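Local coordinates for protein regulator of nonsense transcripts 2 (Homo sapiens, PDB 4CEM) that acts as a nonsense-mediated mRNA decay factor with three MIF4G domains, the first of which is this fragment, at residues 39-45 and 114-118. Coordinates in Å, arbitrary orientation, origin at the centre of the assembly. Numbering follows the deposited sequence.
Sequences RPEENFF and HQRYA
Residues 39-41 run extended (Arg39 phi/psi -76/151, Pro40 -73/170) past the C-terminal end of helix 103-116, then coil into the helical turn of Phe44 and Phe45, where Phe45 N hydrogen-bonds Glu41 O at 3.1 Å. The CA atoms come closest at Arg39 and Arg116, 5.3 Å apart. At His114 the Arg39 side chain, chi1 m and then t, t, grips the carbonyl: Arg39 NE and NH2 both donate hydrogen bonds to His114 O, at 3.0 and 2.8 Å. Arg39 NH2 also lies over one face of the imidazole, 3.4 Å from His114 CE1, while His114 NE2 hydrogen-bonds Asn32 O. Gln115 O touches Arg39 CG at 3.5 Å. The Arg39-His114 hydrogen bonds tie the linker after the long N-terminal helix 6-33 to a helix end in the all-helical, HEAT-like MIF4G fold. Arg116 points CB away, but its CG packs 3.8 Å from Phe45 CE1, and its guanidinium turns one face to Phe44 CZ, 3.8 Å from Arg116 NH2. Tyr117 leaves helical geometry (-124/116); its ring meets Phe45 obliquely, planes at 38°, Tyr117 CE1 to Phe45 CE1 3.4 Å. Tyr117 OH hydrogen-bonds Leu82 N. Ala118 N sits over the Arg39 guanidinium, 3.4 Å from Arg39 NE, just before helix 120-137.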
ATOM      1  N   ARG A  39     -22.109  10.077 -17.451  1.00 50.54           N
ATOM      2  CA  ARG A  39     -22.190  11.056 -16.376  1.00 47.75           C
ATOM      3  C   ARG A  39     -23.507  11.816 -16.536  1.00 47.04           C
ATOM      4  O   ARG A  39     -24.015  11.938 -17.653  1.00 44.75           O
ATOM      5  CB  ARG A  39     -20.992  12.008 -16.403  1.00 44.86           C
ATOM      6  CG  ARG A  39     -19.677  11.301 -16.133  1.00 43.38           C
ATOM      7  CD  ARG A  39     -18.636  12.232 -15.559  1.00 41.40           C
ATOM      8  NE  ARG A  39     -17.458  11.527 -15.042  1.00 40.91           N
ATOM      9  CZ  ARG A  39     -16.371  11.206 -15.752  1.00 40.19           C
ATOM     10  NH1 ARG A  39     -16.286  11.488 -17.054  1.00 40.32           N
ATOM     11  NH2 ARG A  39     -15.352  10.596 -15.154  1.00 38.98           N
ATOM     12  N   PRO A  40     -24.080  12.315 -15.429  1.00 47.86           N
ATOM     13  CA  PRO A  40     -25.357  13.030 -15.546  1.00 51.47           C
ATOM     14  C   PRO A  40     -25.188  14.416 -16.171  1.00 54.30           C
ATOM     15  O   PRO A  40     -24.065  14.884 -16.334  1.00 52.58           O
ATOM     16  CB  PRO A  40     -25.842  13.146 -14.092  1.00 51.62           C
ATOM     17  CG  PRO A  40     -24.906  12.310 -13.270  1.00 50.13           C
ATOM     18  CD  PRO A  40     -23.624  12.251 -14.033  1.00 48.37           C
ATOM     19  N   GLU A  41     -26.297  15.070 -16.506  1.00 60.81           N
ATOM     20  CA  GLU A  41     -26.240  16.368 -17.188  1.00 64.91           C
ATOM     21  C   GLU A  41     -26.801  17.520 -16.354  1.00 66.07           C
ATOM     22  O   GLU A  41     -27.388  17.312 -15.288  1.00 64.86           O
ATOM     23  CB  GLU A  41     -26.918  16.324 -18.567  1.00 68.30           C
ATOM     24  CG  GLU A  41     -27.613  15.021 -18.942  1.00 71.41           C
ATOM     25  CD  GLU A  41     -27.510  14.724 -20.429  1.00 75.16           C
ATOM     26  OE1 GLU A  41     -26.370  14.679 -20.948  1.00 78.27           O
ATOM     27  OE2 GLU A  41     -28.563  14.532 -21.077  1.00 76.84           O
ATOM     28  N   GLU A  42     -26.567  18.732 -16.858  1.00 66.25           N
ATOM     29  CA  GLU A  42     -27.091  19.977 -16.299  1.00 65.72           C
ATOM     30  C   GLU A  42     -28.381  19.791 -15.499  1.00 61.98           C
ATOM     31  O   GLU A  42     -28.421  20.107 -14.311  1.00 62.26           O
ATOM     32  CB  GLU A  42     -27.297  20.986 -17.448  1.00 70.06           C
ATOM     33  CG  GLU A  42     -28.187  22.196 -17.164  1.00 72.64           C
ATOM     34  CD  GLU A  42     -27.565  23.190 -16.198  1.00 75.36           C
ATOM     35  OE1 GLU A  42     -27.282  22.813 -15.038  1.00 77.79           O
ATOM     36  OE2 GLU A  42     -27.376  24.360 -16.598  1.00 76.07           O
ATOM     37  N   ASN A  43     -29.424  19.268 -16.142  1.00 58.68           N
ATOM     38  CA  ASN A  43     -30.738  19.174 -15.500  1.00 58.55           C
ATOM     39  C   ASN A  43     -30.703  18.346 -14.212  1.00 56.72           C
ATOM     40  O   ASN A  43     -31.322  18.711 -13.219  1.00 62.50           O
ATOM     41  CB  ASN A  43     -31.815  18.662 -16.478  1.00 58.85           C
ATOM     42  CG  ASN A  43     -31.863  17.141 -16.580  1.00 62.39           C
ATOM     43  OD1 ASN A  43     -30.862  16.446 -16.358  1.00 63.95           O
ATOM     44  ND2 ASN A  43     -33.036  16.614 -16.929  1.00 59.89           N
ATOM     45  N   PHE A  44     -29.965  17.241 -14.231  1.00 52.21           N
ATOM     46  CA  PHE A  44     -29.824  16.391 -13.056  1.00 48.59           C
ATOM     47  C   PHE A  44     -29.130  17.158 -11.935  1.00 47.54           C
ATOM     48  O   PHE A  44     -29.535  17.083 -10.782  1.00 47.94           O
ATOM     49  CB  PHE A  44     -29.034  15.125 -13.412  1.00 46.83           C
ATOM     50  CG  PHE A  44     -28.768  14.225 -12.243  1.00 44.84           C
ATOM     51  CD1 PHE A  44     -27.655  14.417 -11.439  1.00 44.45           C
ATOM     52  CD2 PHE A  44     -29.628  13.188 -11.944  1.00 45.96           C
ATOM     53  CE1 PHE A  44     -27.408  13.593 -10.351  1.00 43.31           C
ATOM     54  CE2 PHE A  44     -29.382  12.350 -10.861  1.00 44.90           C
ATOM     55  CZ  PHE A  44     -28.270  12.557 -10.066  1.00 43.26           C
ATOM     56  N   PHE A  45     -28.077  17.889 -12.274  1.00 48.30           N
ATOM     57  CA  PHE A  45     -27.340  18.669 -11.282  1.00 48.50           C
ATOM     58  C   PHE A  45     -28.182  19.786 -10.684  1.00 49.03           C
ATOM     59  O   PHE A  45     -27.996  20.135  -9.518  1.00 48.92           O
ATOM     60  CB  PHE A  45     -26.047  19.224 -11.884  1.00 48.94           C
ATOM     61  CG  PHE A  45     -24.986  18.178 -12.073  1.00 50.24           C
ATOM     62  CD1 PHE A  45     -24.303  17.663 -10.975  1.00 50.46           C
ATOM     63  CD2 PHE A  45     -24.698  17.676 -13.331  1.00 50.07           C
ATOM     64  CE1 PHE A  45     -23.339  16.684 -11.136  1.00 49.76           C
ATOM     65  CE2 PHE A  45     -23.739  16.692 -13.498  1.00 49.80           C
ATOM     66  CZ  PHE A  45     -23.058  16.197 -12.400  1.00 49.90           C
ATOM     67  N   HIS A 114     -15.731  10.184  -9.209  1.00 36.18           N
ATOM     68  CA  HIS A 114     -15.265   9.931 -10.565  1.00 36.25           C
ATOM     69  C   HIS A 114     -16.393   9.661 -11.508  1.00 36.40           C
ATOM     70  O   HIS A 114     -16.391  10.169 -12.615  1.00 36.83           O
ATOM     71  CB  HIS A 114     -14.302   8.758 -10.579  1.00 36.49           C
ATOM     72  CG  HIS A 114     -13.890   8.328 -11.964  1.00 37.08           C
ATOM     73  ND1 HIS A 114     -13.192   9.125 -12.788  1.00 36.51           N
ATOM     74  CD2 HIS A 114     -14.105   7.134 -12.654  1.00 36.30           C
ATOM     75  CE1 HIS A 114     -12.971   8.479 -13.948  1.00 38.13           C
ATOM     76  NE2 HIS A 114     -13.533   7.259 -13.860  1.00 37.72           N
ATOM     77  N   GLN A 115     -17.375   8.874 -11.072  1.00 37.48           N
ATOM     78  CA  GLN A 115     -18.495   8.491 -11.937  1.00 38.00           C
ATOM     79  C   GLN A 115     -19.475   9.641 -12.178  1.00 37.86           C
ATOM     80  O   GLN A 115     -20.228   9.619 -13.156  1.00 39.36           O
ATOM     81  CB  GLN A 115     -19.235   7.264 -11.383  1.00 38.00           C
ATOM     82  CG  GLN A 115     -18.464   5.956 -11.529  1.00 39.65           C
ATOM     83  CD  GLN A 115     -18.967   4.853 -10.603  1.00 40.71           C
ATOM     84  OE1 GLN A 115     -20.170   4.661 -10.445  1.00 42.35           O
ATOM     85  NE2 GLN A 115     -18.044   4.116 -10.001  1.00 40.83           N
ATOM     86  N   ARG A 116     -19.473  10.636 -11.298  1.00 37.31           N
ATOM     87  CA  ARG A 116     -20.357  11.784 -11.462  1.00 38.32           C
ATOM     88  C   ARG A 116     -19.677  12.990 -12.121  1.00 37.21           C
ATOM     89  O   ARG A 116     -20.315  13.677 -12.911  1.00 34.50           O
ATOM     90  CB  ARG A 116     -20.950  12.193 -10.119  1.00 39.46           C
ATOM     91  CG  ARG A 116     -22.095  13.183 -10.247  1.00 40.46           C
ATOM     92  CD  ARG A 116     -22.920  13.238  -8.977  1.00 42.13           C
ATOM     93  NE  ARG A 116     -23.890  12.148  -8.893  1.00 42.42           N
ATOM     94  CZ  ARG A 116     -24.766  11.999  -7.898  1.00 44.61           C
ATOM     95  NH1 ARG A 116     -24.803  12.863  -6.884  1.00 45.69           N
ATOM     96  NH2 ARG A 116     -25.614  10.979  -7.912  1.00 45.75           N
ATOM     97  N   TYR A 117     -18.397  13.218 -11.806  1.00 36.99           N
ATOM     98  CA  TYR A 117     -17.673  14.435 -12.198  1.00 38.91           C
ATOM     99  C   TYR A 117     -16.390  14.192 -13.005  1.00 38.36           C
ATOM    100  O   TYR A 117     -15.417  13.638 -12.490  1.00 38.13           O
ATOM    101  CB  TYR A 117     -17.292  15.225 -10.946  1.00 40.84           C
ATOM    102  CG  TYR A 117     -18.451  15.519 -10.024  1.00 42.92           C
ATOM    103  CD1 TYR A 117     -19.320  16.577 -10.281  1.00 43.69           C
ATOM    104  CD2 TYR A 117     -18.667  14.761  -8.882  1.00 42.60           C
ATOM    105  CE1 TYR A 117     -20.376  16.860  -9.431  1.00 43.49           C
ATOM    106  CE2 TYR A 117     -19.722  15.042  -8.030  1.00 42.93           C
ATOM    107  CZ  TYR A 117     -20.570  16.090  -8.313  1.00 42.26           C
ATOM    108  OH  TYR A 117     -21.614  16.367  -7.477  1.00 43.14           O
ATOM    109  N   ALA A 118     -16.382  14.663 -14.251  1.00 38.64           N
ATOM    110  CA  ALA A 118     -15.209  14.577 -15.128  1.00 38.07           C
ATOM    111  C   ALA A 118     -13.947  15.228 -14.563  1.00 38.83           C
ATOM    112  O   ALA A 118     -12.846  14.771 -14.846  1.00 43.12           O
ATOM    113  CB  ALA A 118     -15.533  15.167 -16.494  1.00 36.08           C
TER